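Local coordinates for protein phospholethanolamine N-methyltransferase 2 (Haemonchus contortus, PDB 4KRI) that probably catalyses S-adenosylmethionine-dependent methylation of phosphomonomethylethanolamine on the nematode route to phosphocholine, at residues F179-Q184 with Q344-Y348; Y327-H331 with Y347-E353; R375-I379 with N421-N425. All coordinates share one frame; numbering follows the deposited sequence.

Interaction 1: F179-Q184 with Q344-Y348; sequences FLDRTQ and QRQYY. With 1SH (2-(methylamino)ethyl dihydrogen phosphate), chain E.
F179 drives its ring against the C-terminal end of helix 336-345, while Q184 reaches R345 and Y347 beside the bound phosphate. With CG trans to the backbone N (chi1 170°), the F179 ring presents its edge to the carbonyl oxygens of Q344 and R345, both close to its plane, and F179 CZ comes 3.4 Å from Q346 CG. Q346 OE1 sits over one face of that ring. The carbonyls lie where the helix ends in a Schellman motif, Q346 being the positive-phi residue.

The extended side chain of Q184 donates from NE2 to Y347 OH at 3.1 Å; the 160° angle makes the bond fairly straight, and the hydroxyl lies near the amide plane. Y193 OH also bonds NE2. Q184 OE1 accepts from a water that also donates to R345 O, so both ends of the amide are fixed. R345 bends at chi2 and grips two phosphate oxygens: NE to O1 at 2.9 Å and NH2 to O3 at 3.0 Å. Y347 OH bonds O1 at 2.8 Å.

Thus helix 176-184, whose L180 lines the S-adenosylhomocysteine pocket, meets the end of helix 336-345 beside the ligand, to which Y193, Y327, Y341 and K413 also bond.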
loop_
_atom_site.group_PDB
_atom_site.type_symbol
_atom_site.label_atom_id
_atom_site.label_comp_id
_atom_site.label_asym_id
_atom_site.label_seq_id
_atom_site.Cartn_x
_atom_site.Cartn_y
_atom_site.Cartn_z
ATOM N N PHE A 179 8.621 -8.860 4.977
ATOM C CA PHE A 179 10.005 -8.493 4.724
ATOM C C PHE A 179 10.207 -6.979 4.781
ATOM O O PHE A 179 11.159 -6.505 5.399
ATOM C CB PHE A 179 10.469 -9.018 3.366
ATOM C CG PHE A 179 11.799 -8.471 2.939
ATOM C CD1 PHE A 179 12.975 -8.934 3.518
ATOM C CD2 PHE A 179 11.876 -7.486 1.969
ATOM C CE1 PHE A 179 14.203 -8.417 3.132
ATOM C CE2 PHE A 179 13.096 -6.969 1.580
ATOM C CZ PHE A 179 14.258 -7.429 2.165
ATOM N N LEU A 180 9.319 -6.238 4.124
ATOM C CA LEU A 180 9.364 -4.774 4.124
ATOM C C LEU A 180 9.197 -4.220 5.548
ATOM O O LEU A 180 9.970 -3.368 5.983
ATOM C CB LEU A 180 8.266 -4.204 3.217
ATOM C CG LEU A 180 8.371 -4.469 1.709
ATOM C CD1 LEU A 180 7.074 -4.108 0.981
ATOM C CD2 LEU A 180 9.530 -3.682 1.136
ATOM N N ASP A 181 8.196 -4.722 6.268
ATOM C CA ASP A 181 7.865 -4.220 7.610
ATOM C C ASP A 181 8.895 -4.606 8.677
ATOM O O ASP A 181 9.003 -3.937 9.707
ATOM C CB ASP A 181 6.484 -4.733 8.056
ATOM C CG ASP A 181 5.322 -3.981 7.407
ATOM O OD1 ASP A 181 5.495 -2.806 7.016
ATOM O OD2 ASP A 181 4.220 -4.572 7.310
ATOM N N ARG A 182 9.631 -5.691 8.454
ATOM C CA ARG A 182 10.529 -6.212 9.488
ATOM C C ARG A 182 11.988 -5.842 9.275
ATOM O O ARG A 182 12.810 -6.009 10.173
ATOM C CB ARG A 182 10.395 -7.740 9.622
ATOM C CG ARG A 182 9.033 -8.223 10.142
ATOM C CD ARG A 182 8.932 -9.749 10.119
ATOM N NE ARG A 182 7.567 -10.214 10.376
ATOM C CZ ARG A 182 7.173 -11.480 10.258
ATOM N NH1 ARG A 182 8.040 -12.413 9.888
ATOM N NH2 ARG A 182 5.910 -11.814 10.512
ATOM N N THR A 183 12.314 -5.348 8.085
ATOM C CA THR A 183 13.705 -5.072 7.755
ATOM C C THR A 183 13.946 -3.602 7.434
ATOM O O THR A 183 14.309 -2.819 8.308
ATOM C CB THR A 183 14.175 -5.935 6.567
ATOM O OG1 THR A 183 13.626 -7.255 6.692
ATOM C CG2 THR A 183 15.691 -6.010 6.537
ATOM N N GLN A 184 13.731 -3.224 6.180
ATOM C CA GLN A 184 14.050 -1.867 5.749
ATOM C C GLN A 184 13.077 -0.837 6.320
ATOM O O GLN A 184 13.474 0.269 6.703
ATOM C CB GLN A 184 14.069 -1.772 4.217
ATOM C CG GLN A 184 14.523 -0.408 3.704
ATOM C CD GLN A 184 14.760 -0.369 2.199
ATOM O OE1 GLN A 184 14.394 -1.293 1.471
ATOM N NE2 GLN A 184 15.378 0.707 1.730
ATOM N N GLN A 344 20.779 -7.679 0.095
ATOM C CA GLN A 344 20.244 -7.430 1.428
ATOM C C GLN A 344 18.964 -6.605 1.343
ATOM O O GLN A 344 18.033 -6.828 2.120
ATOM C CB GLN A 344 21.293 -6.723 2.298
ATOM C CG GLN A 344 20.916 -6.561 3.766
ATOM C CD GLN A 344 20.025 -5.349 4.008
ATOM O OE1 GLN A 344 19.995 -4.418 3.198
ATOM N NE2 GLN A 344 19.294 -5.355 5.125
ATOM N N ARG A 345 18.910 -5.665 0.400
ATOM C CA ARG A 345 17.709 -4.850 0.193
ATOM C C ARG A 345 16.655 -5.611 -0.605
ATOM O O ARG A 345 15.482 -5.220 -0.631
ATOM C CB ARG A 345 18.050 -3.559 -0.569
ATOM C CG ARG A 345 18.930 -2.568 0.189
ATOM C CD ARG A 345 18.111 -1.853 1.261
ATOM N NE ARG A 345 18.731 -0.613 1.730
ATOM C CZ ARG A 345 19.621 -0.551 2.721
ATOM N NH1 ARG A 345 20.018 -1.657 3.344
ATOM N NH2 ARG A 345 20.122 0.619 3.085
ATOM N N GLN A 346 17.087 -6.694 -1.248
ATOM C CA GLN A 346 16.281 -7.408 -2.238
ATOM C C GLN A 346 15.778 -6.514 -3.370
ATOM O O GLN A 346 14.639 -6.653 -3.830
ATOM C CB GLN A 346 15.115 -8.131 -1.564
ATOM C CG GLN A 346 15.577 -9.100 -0.503
ATOM C CD GLN A 346 14.957 -10.459 -0.680
ATOM O OE1 GLN A 346 13.986 -10.805 -0.002
ATOM N NE2 GLN A 346 15.503 -11.240 -1.611
ATOM N N TYR A 347 16.634 -5.617 -3.846
ATOM C CA TYR A 347 16.272 -4.810 -5.004
ATOM C C TYR A 347 16.376 -5.621 -6.290
ATOM O O TYR A 347 17.304 -6.423 -6.461
ATOM C CB TYR A 347 17.173 -3.588 -5.125
ATOM C CG TYR A 347 16.960 -2.525 -4.068
ATOM C CD1 TYR A 347 15.752 -2.392 -3.404
ATOM C CD2 TYR A 347 17.982 -1.644 -3.750
ATOM C CE1 TYR A 347 15.577 -1.394 -2.439
ATOM C CE2 TYR A 347 17.825 -0.661 -2.802
ATOM C CZ TYR A 347 16.625 -0.537 -2.146
ATOM O OH TYR A 347 16.495 0.461 -1.203
ATOM N N TYR A 348 15.416 -5.402 -7.188
ATOM C CA TYR A 348 15.462 -5.970 -8.532
ATOM C C TYR A 348 15.741 -4.836 -9.504
ATOM O O TYR A 348 14.816 -4.204 -10.026
ATOM C CB TYR A 348 14.137 -6.680 -8.859
ATOM C CG TYR A 348 13.935 -7.913 -8.010
ATOM C CD1 TYR A 348 14.529 -9.114 -8.359
ATOM C CD2 TYR A 348 13.194 -7.863 -6.839
ATOM C CE1 TYR A 348 14.370 -10.240 -7.582
ATOM C CE2 TYR A 348 13.030 -8.989 -6.055
ATOM C CZ TYR A 348 13.617 -10.173 -6.436
ATOM O OH TYR A 348 13.464 -11.305 -5.671
HETATM O O4 1SH E . 18.936 4.187 -0.146
HETATM P P1 1SH E . 18.275 3.038 0.610
HETATM O O1 1SH E . 18.614 1.722 0.029
HETATM O O3 1SH E . 18.719 3.089 2.121
HETATM O O2 1SH E . 16.704 3.210 0.497
HETATM C C1 1SH E . 16.162 4.377 0.838
HETATM C C2 1SH E . 14.688 4.551 0.499
HETATM N N1 1SH E . 14.337 4.593 -0.893
HETATM C C3 1SH E . 12.921 4.589 -0.980
HETATM O O HOH W 1 14.535 -4.080 1.805
#

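Interaction 2: Y327-H331 with Y347-E353; sequences YGVGH and YYLKNLE. With 1SH (2-(methylamino)ethyl dihydrogen phosphate), chain E.
Y327 and Y347 meet obliquely, with ring planes 83° apart and centroids 5.7 Å from each other. Y347 CE2 lies near the plane of the Y327 ring, 3.7 Å from Y327 CD2. The two hydroxyls reach different oxygens of the same phosphate, Y327 OH bonding O4 of the ligand at 2.6 Å.

L349 turns toward strand 320-329. Its CD2 packs on Y327, 3.9 Å from Y327 CB and close to the carbonyl oxygen, CD1 reaches toward G328 O, and at its base L349 CB meets V329 CB at 3.9 Å. Beside this apolar patch, V329 N donates to K350 O at 3.0 Å in a fairly straight bond, although the donor stands well above the carbonyl plane. One water joins Y327 O to K350 N, and another joins G330 O to N351 ND2.

At the outer end, H331 and E353 reach toward each other, with imidazole and carboxylate planes only 20° apart. H331 NE2 donates to E353 OE2 at 2.7 Å; the oxygen is tilted from the imidazole plane and is met from above the carboxylate plane, consistent with a bent bond. Both residues also touch a crystal neighbour. N351 occupies the N-cap position: chi1 62° sets its CG between backbone N and carbonyl carbon, which suits OD1 to accept from Q354 N.

The contact therefore lays the connection leading into helix 352-362 along the end of strand 320-329. On the strand's other flank runs strand 422-430, and L349 also packs on F338 and V342 of helix 336-345.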
loop_
_atom_site.group_PDB
_atom_site.type_symbol
_atom_site.label_atom_id
_atom_site.label_comp_id
_atom_site.label_asym_id
_atom_site.label_seq_id
_atom_site.Cartn_x
_atom_site.Cartn_y
_atom_site.Cartn_z
ATOM N N TYR A 327 15.600 3.547 -8.259
ATOM C CA TYR A 327 16.998 3.109 -8.257
ATOM C C TYR A 327 17.149 2.161 -9.438
ATOM O O TYR A 327 16.259 1.339 -9.684
ATOM C CB TYR A 327 17.340 2.353 -6.964
ATOM C CG TYR A 327 17.515 3.197 -5.707
ATOM C CD1 TYR A 327 17.400 4.580 -5.736
ATOM C CD2 TYR A 327 17.817 2.592 -4.484
ATOM C CE1 TYR A 327 17.564 5.343 -4.568
ATOM C CE2 TYR A 327 18.004 3.343 -3.323
ATOM C CZ TYR A 327 17.874 4.713 -3.372
ATOM O OH TYR A 327 18.054 5.448 -2.213
ATOM N N GLY A 328 18.255 2.272 -10.170
ATOM C CA GLY A 328 18.547 1.347 -11.254
ATOM C C GLY A 328 19.992 0.897 -11.215
ATOM O O GLY A 328 20.760 1.319 -10.347
ATOM N N VAL A 329 20.371 0.034 -12.151
ATOM C CA VAL A 329 21.760 -0.411 -12.219
ATOM C C VAL A 329 22.443 0.256 -13.412
ATOM O O VAL A 329 21.833 0.432 -14.475
ATOM C CB VAL A 329 21.868 -1.952 -12.287
ATOM C CG1 VAL A 329 21.125 -2.503 -13.491
ATOM C CG2 VAL A 329 23.326 -2.395 -12.300
ATOM N N GLY A 330 23.696 0.657 -13.211
ATOM C CA GLY A 330 24.470 1.333 -14.232
ATOM C C GLY A 330 25.222 0.345 -15.098
ATOM O O GLY A 330 24.911 -0.852 -15.116
ATOM N N HIS A 331 26.215 0.841 -15.824
ATOM C CA HIS A 331 26.932 -0.006 -16.767
ATOM C C HIS A 331 28.367 -0.294 -16.348
ATOM O O HIS A 331 29.145 -0.836 -17.129
ATOM C CB HIS A 331 26.890 0.599 -18.170
ATOM C CG HIS A 331 25.523 0.587 -18.779
ATOM N ND1 HIS A 331 24.589 1.569 -18.528
ATOM C CD2 HIS A 331 24.923 -0.304 -19.604
ATOM C CE1 HIS A 331 23.477 1.291 -19.185
ATOM N NE2 HIS A 331 23.652 0.160 -19.845
ATOM N N TYR A 347 16.634 -5.617 -3.846
ATOM C CA TYR A 347 16.272 -4.810 -5.004
ATOM C C TYR A 347 16.376 -5.621 -6.290
ATOM O O TYR A 347 17.304 -6.423 -6.461
ATOM C CB TYR A 347 17.173 -3.588 -5.125
ATOM C CG TYR A 347 16.960 -2.525 -4.068
ATOM C CD1 TYR A 347 15.752 -2.392 -3.404
ATOM C CD2 TYR A 347 17.982 -1.644 -3.750
ATOM C CE1 TYR A 347 15.577 -1.394 -2.439
ATOM C CE2 TYR A 347 17.825 -0.661 -2.802
ATOM C CZ TYR A 347 16.625 -0.537 -2.146
ATOM O OH TYR A 347 16.495 0.461 -1.203
ATOM N N TYR A 348 15.416 -5.402 -7.188
ATOM C CA TYR A 348 15.462 -5.970 -8.532
ATOM C C TYR A 348 15.741 -4.836 -9.504
ATOM O O TYR A 348 14.816 -4.204 -10.026
ATOM C CB TYR A 348 14.137 -6.680 -8.859
ATOM C CG TYR A 348 13.935 -7.913 -8.010
ATOM C CD1 TYR A 348 14.529 -9.114 -8.359
ATOM C CD2 TYR A 348 13.194 -7.863 -6.839
ATOM C CE1 TYR A 348 14.370 -10.240 -7.582
ATOM C CE2 TYR A 348 13.030 -8.989 -6.055
ATOM C CZ TYR A 348 13.617 -10.173 -6.436
ATOM O OH TYR A 348 13.464 -11.305 -5.671
ATOM N N LEU A 349 17.021 -4.550 -9.727
ATOM C CA LEU A 349 17.398 -3.376 -10.526
ATOM C C LEU A 349 17.436 -3.627 -12.027
ATOM O O LEU A 349 17.858 -4.695 -12.494
ATOM C CB LEU A 349 18.760 -2.835 -10.087
ATOM C CG LEU A 349 18.912 -2.475 -8.611
ATOM C CD1 LEU A 349 20.374 -2.125 -8.326
ATOM C CD2 LEU A 349 17.973 -1.331 -8.223
ATOM N N LYS A 350 17.010 -2.614 -12.775
ATOM C CA LYS A 350 17.058 -2.637 -14.232
ATOM C C LYS A 350 17.808 -1.413 -14.730
ATOM O O LYS A 350 17.989 -0.447 -13.982
ATOM C CB LYS A 350 15.640 -2.590 -14.801
ATOM C CG LYS A 350 14.739 -3.719 -14.364
ATOM C CD LYS A 350 14.355 -4.559 -15.554
ATOM C CE LYS A 350 13.018 -5.233 -15.354
ATOM N NZ LYS A 350 13.046 -6.302 -14.321
ATOM N N ASN A 351 18.226 -1.445 -15.995
ATOM C CA ASN A 351 18.789 -0.255 -16.632
ATOM C C ASN A 351 17.748 0.425 -17.512
ATOM O O ASN A 351 16.622 -0.066 -17.630
ATOM C CB ASN A 351 20.085 -0.574 -17.401
ATOM C CG ASN A 351 19.872 -1.557 -18.542
ATOM O OD1 ASN A 351 18.832 -1.565 -19.194
ATOM N ND2 ASN A 351 20.884 -2.378 -18.807
ATOM N N LEU A 352 18.096 1.563 -18.106
ATOM C CA LEU A 352 17.101 2.320 -18.867
ATOM C C LEU A 352 16.674 1.585 -20.135
ATOM O O LEU A 352 15.511 1.683 -20.563
ATOM C CB LEU A 352 17.624 3.713 -19.219
ATOM C CG LEU A 352 17.644 4.745 -18.086
ATOM C CD1 LEU A 352 18.210 6.071 -18.577
ATOM C CD2 LEU A 352 16.261 4.940 -17.524
ATOM N N GLU A 353 17.613 0.855 -20.726
ATOM C CA GLU A 353 17.333 0.082 -21.929
ATOM C C GLU A 353 16.228 -0.910 -21.627
ATOM O O GLU A 353 15.328 -1.123 -22.436
ATOM C CB GLU A 353 18.586 -0.681 -22.386
ATOM C CG GLU A 353 19.781 0.192 -22.757
ATOM C CD GLU A 353 21.124 -0.497 -22.514
ATOM O OE1 GLU A 353 21.226 -1.718 -22.757
ATOM O OE2 GLU A 353 22.082 0.182 -22.075
HETATM O O4 1SH E . 18.936 4.187 -0.146
HETATM P P1 1SH E . 18.275 3.038 0.610
HETATM O O1 1SH E . 18.614 1.722 0.029
HETATM O O3 1SH E . 18.719 3.089 2.121
HETATM O O2 1SH E . 16.704 3.210 0.497
HETATM C C1 1SH E . 16.162 4.377 0.838
HETATM C C2 1SH E . 14.688 4.551 0.499
HETATM N N1 1SH E . 14.337 4.593 -0.893
HETATM C C3 1SH E . 12.921 4.589 -0.980
HETATM O O HOH W 2 15.351 -0.459 -11.641
HETATM O O HOH W 3 20.388 2.359 -15.809
HETATM O O HOH W 4 23.219 -2.229 -16.942
#

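Interaction 3: R375-I379 with N421-N425; sequences RFKEI and NHNWN
R375, whose CG lies in the plane of the W424 indole at its rim, 4.0 Å from CZ3, binds E378 along its own helix: NH1 to OE2 is a salt bridge of 2.9 Å, made on the anti lone pair of the carboxylate. I379 CG1 lies over the centre of the guanidinium face, and R375 NE bonds Q209, so the group is held at several points.

F376 carries the largest share of the buried surface and forms an aromatic cluster with H422 and W424. Its CG stands trans to the backbone N (chi1 -171°), which lays the ring across both. F376 CB meets W424 CB at 3.5 Å, and F376 CD1 lies over the indole, displaced toward its rim. F376 CE2 sits over one face of the H422 imidazole, 3.4 Å from NE2, with ring planes inclined at 44°. The Y327 ring also meets F376, and H422 edge-to-face. I379 CD1 touches W424 CZ3 at 4.1 Å, beside R375 CG. W424 NE1 bonds D297 of the phosphomonomethylethanolamine pocket.

The axes of 375-379 (helix 373-389) and 422-425 (strand 422-430) pass 8.8 Å apart, N-to-C directions 108° apart; helix 400-418 packs on F376 and H422, and helix 206-215 on I379 and W424.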
loop_
_atom_site.group_PDB
_atom_site.type_symbol
_atom_site.label_atom_id
_atom_site.label_comp_id
_atom_site.label_asym_id
_atom_site.label_seq_id
_atom_site.Cartn_x
_atom_site.Cartn_y
_atom_site.Cartn_z
ATOM N N ARG A 375 22.238 14.155 -10.498
ATOM C CA ARG A 375 21.432 14.821 -9.481
ATOM C C ARG A 375 21.390 14.000 -8.182
ATOM O O ARG A 375 21.465 14.553 -7.090
ATOM C CB ARG A 375 20.012 15.082 -10.006
ATOM C CG ARG A 375 19.078 15.712 -8.982
ATOM C CD ARG A 375 19.531 17.099 -8.550
ATOM N NE ARG A 375 18.655 17.607 -7.493
ATOM C CZ ARG A 375 19.075 18.277 -6.425
ATOM N NH1 ARG A 375 20.366 18.530 -6.261
ATOM N NH2 ARG A 375 18.199 18.688 -5.514
ATOM N N PHE A 376 21.279 12.681 -8.315
ATOM C CA PHE A 376 21.277 11.779 -7.169
ATOM C C PHE A 376 22.539 11.997 -6.339
ATOM O O PHE A 376 22.475 12.062 -5.110
ATOM C CB PHE A 376 21.208 10.330 -7.658
ATOM C CG PHE A 376 20.996 9.315 -6.563
ATOM C CD1 PHE A 376 20.079 9.540 -5.549
ATOM C CD2 PHE A 376 21.696 8.118 -6.573
ATOM C CE1 PHE A 376 19.882 8.600 -4.551
ATOM C CE2 PHE A 376 21.496 7.169 -5.576
ATOM C CZ PHE A 376 20.589 7.415 -4.568
ATOM N N LYS A 377 23.677 12.130 -7.016
ATOM C CA LYS A 377 24.953 12.362 -6.331
ATOM C C LYS A 377 24.923 13.668 -5.526
ATOM O O LYS A 377 25.321 13.686 -4.362
ATOM C CB LYS A 377 26.136 12.351 -7.309
ATOM C CG LYS A 377 27.500 12.549 -6.632
ATOM C CD LYS A 377 28.647 12.450 -7.638
ATOM C CE LYS A 377 29.910 13.127 -7.082
ATOM N NZ LYS A 377 31.138 12.829 -7.860
ATOM N N GLU A 378 24.422 14.745 -6.135
ATOM C CA GLU A 378 24.304 16.032 -5.444
ATOM C C GLU A 378 23.430 15.908 -4.196
ATOM O O GLU A 378 23.760 16.450 -3.140
ATOM C CB GLU A 378 23.693 17.102 -6.361
ATOM C CG GLU A 378 24.398 17.340 -7.688
ATOM C CD GLU A 378 23.669 18.371 -8.553
ATOM O OE1 GLU A 378 24.227 18.788 -9.594
ATOM O OE2 GLU A 378 22.536 18.766 -8.187
ATOM N N ILE A 379 22.315 15.198 -4.335
ATOM C CA ILE A 379 21.383 15.004 -3.233
ATOM C C ILE A 379 22.039 14.238 -2.079
ATOM O O ILE A 379 21.895 14.618 -0.912
ATOM C CB ILE A 379 20.093 14.284 -3.701
ATOM C CG1 ILE A 379 19.259 15.215 -4.592
ATOM C CG2 ILE A 379 19.272 13.847 -2.505
ATOM C CD1 ILE A 379 18.168 14.522 -5.402
ATOM N N ASN A 421 27.638 1.652 -10.542
ATOM C CA ASN A 421 26.784 0.522 -10.207
ATOM C C ASN A 421 25.366 1.041 -9.938
ATOM O O ASN A 421 24.394 0.569 -10.523
ATOM C CB ASN A 421 27.295 -0.199 -8.957
ATOM C CG ASN A 421 28.624 -0.939 -9.177
ATOM O OD1 ASN A 421 29.056 -1.683 -8.298
ATOM N ND2 ASN A 421 29.261 -0.748 -10.334
ATOM N N HIS A 422 25.276 2.031 -9.054
ATOM C CA HIS A 422 23.999 2.579 -8.590
ATOM C C HIS A 422 23.611 3.764 -9.468
ATOM O O HIS A 422 24.356 4.736 -9.559
ATOM C CB HIS A 422 24.173 3.043 -7.138
ATOM C CG HIS A 422 22.896 3.302 -6.409
ATOM N ND1 HIS A 422 22.755 3.094 -5.053
ATOM C CD2 HIS A 422 21.697 3.780 -6.838
ATOM C CE1 HIS A 422 21.531 3.419 -4.680
ATOM N NE2 HIS A 422 20.872 3.838 -5.743
ATOM N N ASN A 423 22.451 3.688 -10.118
ATOM C CA ASN A 423 21.950 4.813 -10.895
ATOM C C ASN A 423 20.581 5.259 -10.383
ATOM O O ASN A 423 19.888 4.508 -9.687
ATOM C CB ASN A 423 21.839 4.448 -12.388
ATOM C CG ASN A 423 23.159 4.548 -13.134
ATOM O OD1 ASN A 423 24.236 4.616 -12.530
ATOM N ND2 ASN A 423 23.084 4.549 -14.460
ATOM N N TRP A 424 20.187 6.480 -10.735
ATOM C CA TRP A 424 18.870 6.986 -10.348
ATOM C C TRP A 424 18.172 7.356 -11.640
ATOM O O TRP A 424 18.576 8.311 -12.316
ATOM C CB TRP A 424 18.991 8.202 -9.428
ATOM C CG TRP A 424 17.659 8.627 -8.829
ATOM C CD1 TRP A 424 16.667 7.802 -8.383
ATOM C CD2 TRP A 424 17.173 9.970 -8.654
ATOM N NE1 TRP A 424 15.605 8.551 -7.916
ATOM C CE2 TRP A 424 15.891 9.884 -8.082
ATOM C CE3 TRP A 424 17.707 11.239 -8.925
ATOM C CZ2 TRP A 424 15.126 11.016 -7.769
ATOM C CZ3 TRP A 424 16.951 12.367 -8.612
ATOM C CH2 TRP A 424 15.672 12.245 -8.045
ATOM N N ASN A 425 17.148 6.582 -12.001
ATOM C CA ASN A 425 16.551 6.663 -13.330
ATOM C C ASN A 425 15.152 7.274 -13.362
ATOM O O ASN A 425 14.385 7.122 -12.416
ATOM C CB ASN A 425 16.502 5.272 -13.963
ATOM C CG ASN A 425 17.879 4.756 -14.339
ATOM O OD1 ASN A 425 18.799 5.540 -14.579
ATOM N ND2 ASN A 425 18.018 3.436 -14.414
#

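In the fold
All three contacts lie in the ligand-binding part of the chain, on strands and helices beside the substrate. Interactions 1 and 2 share Y347 and Y348, with centres about 17 Å apart, and both contact the ligand; interaction 3 lies farther out, the H422 side chain about 5 Å from it. Interaction 3 opens later in the sequence and has its centre about 11 Å from that of interaction 2. Those two adjoin through antiparallel strands 320-329 and 422-430, where probable hydrogen bonds run from G328 N to N423 O and from G330 N to N421 O. Interactions 1 and 3 do not touch, their nearest atoms being about 6 Å apart. Interaction 2 therefore connects the phosphate-binding helix end to the strands backed by helix 373-389.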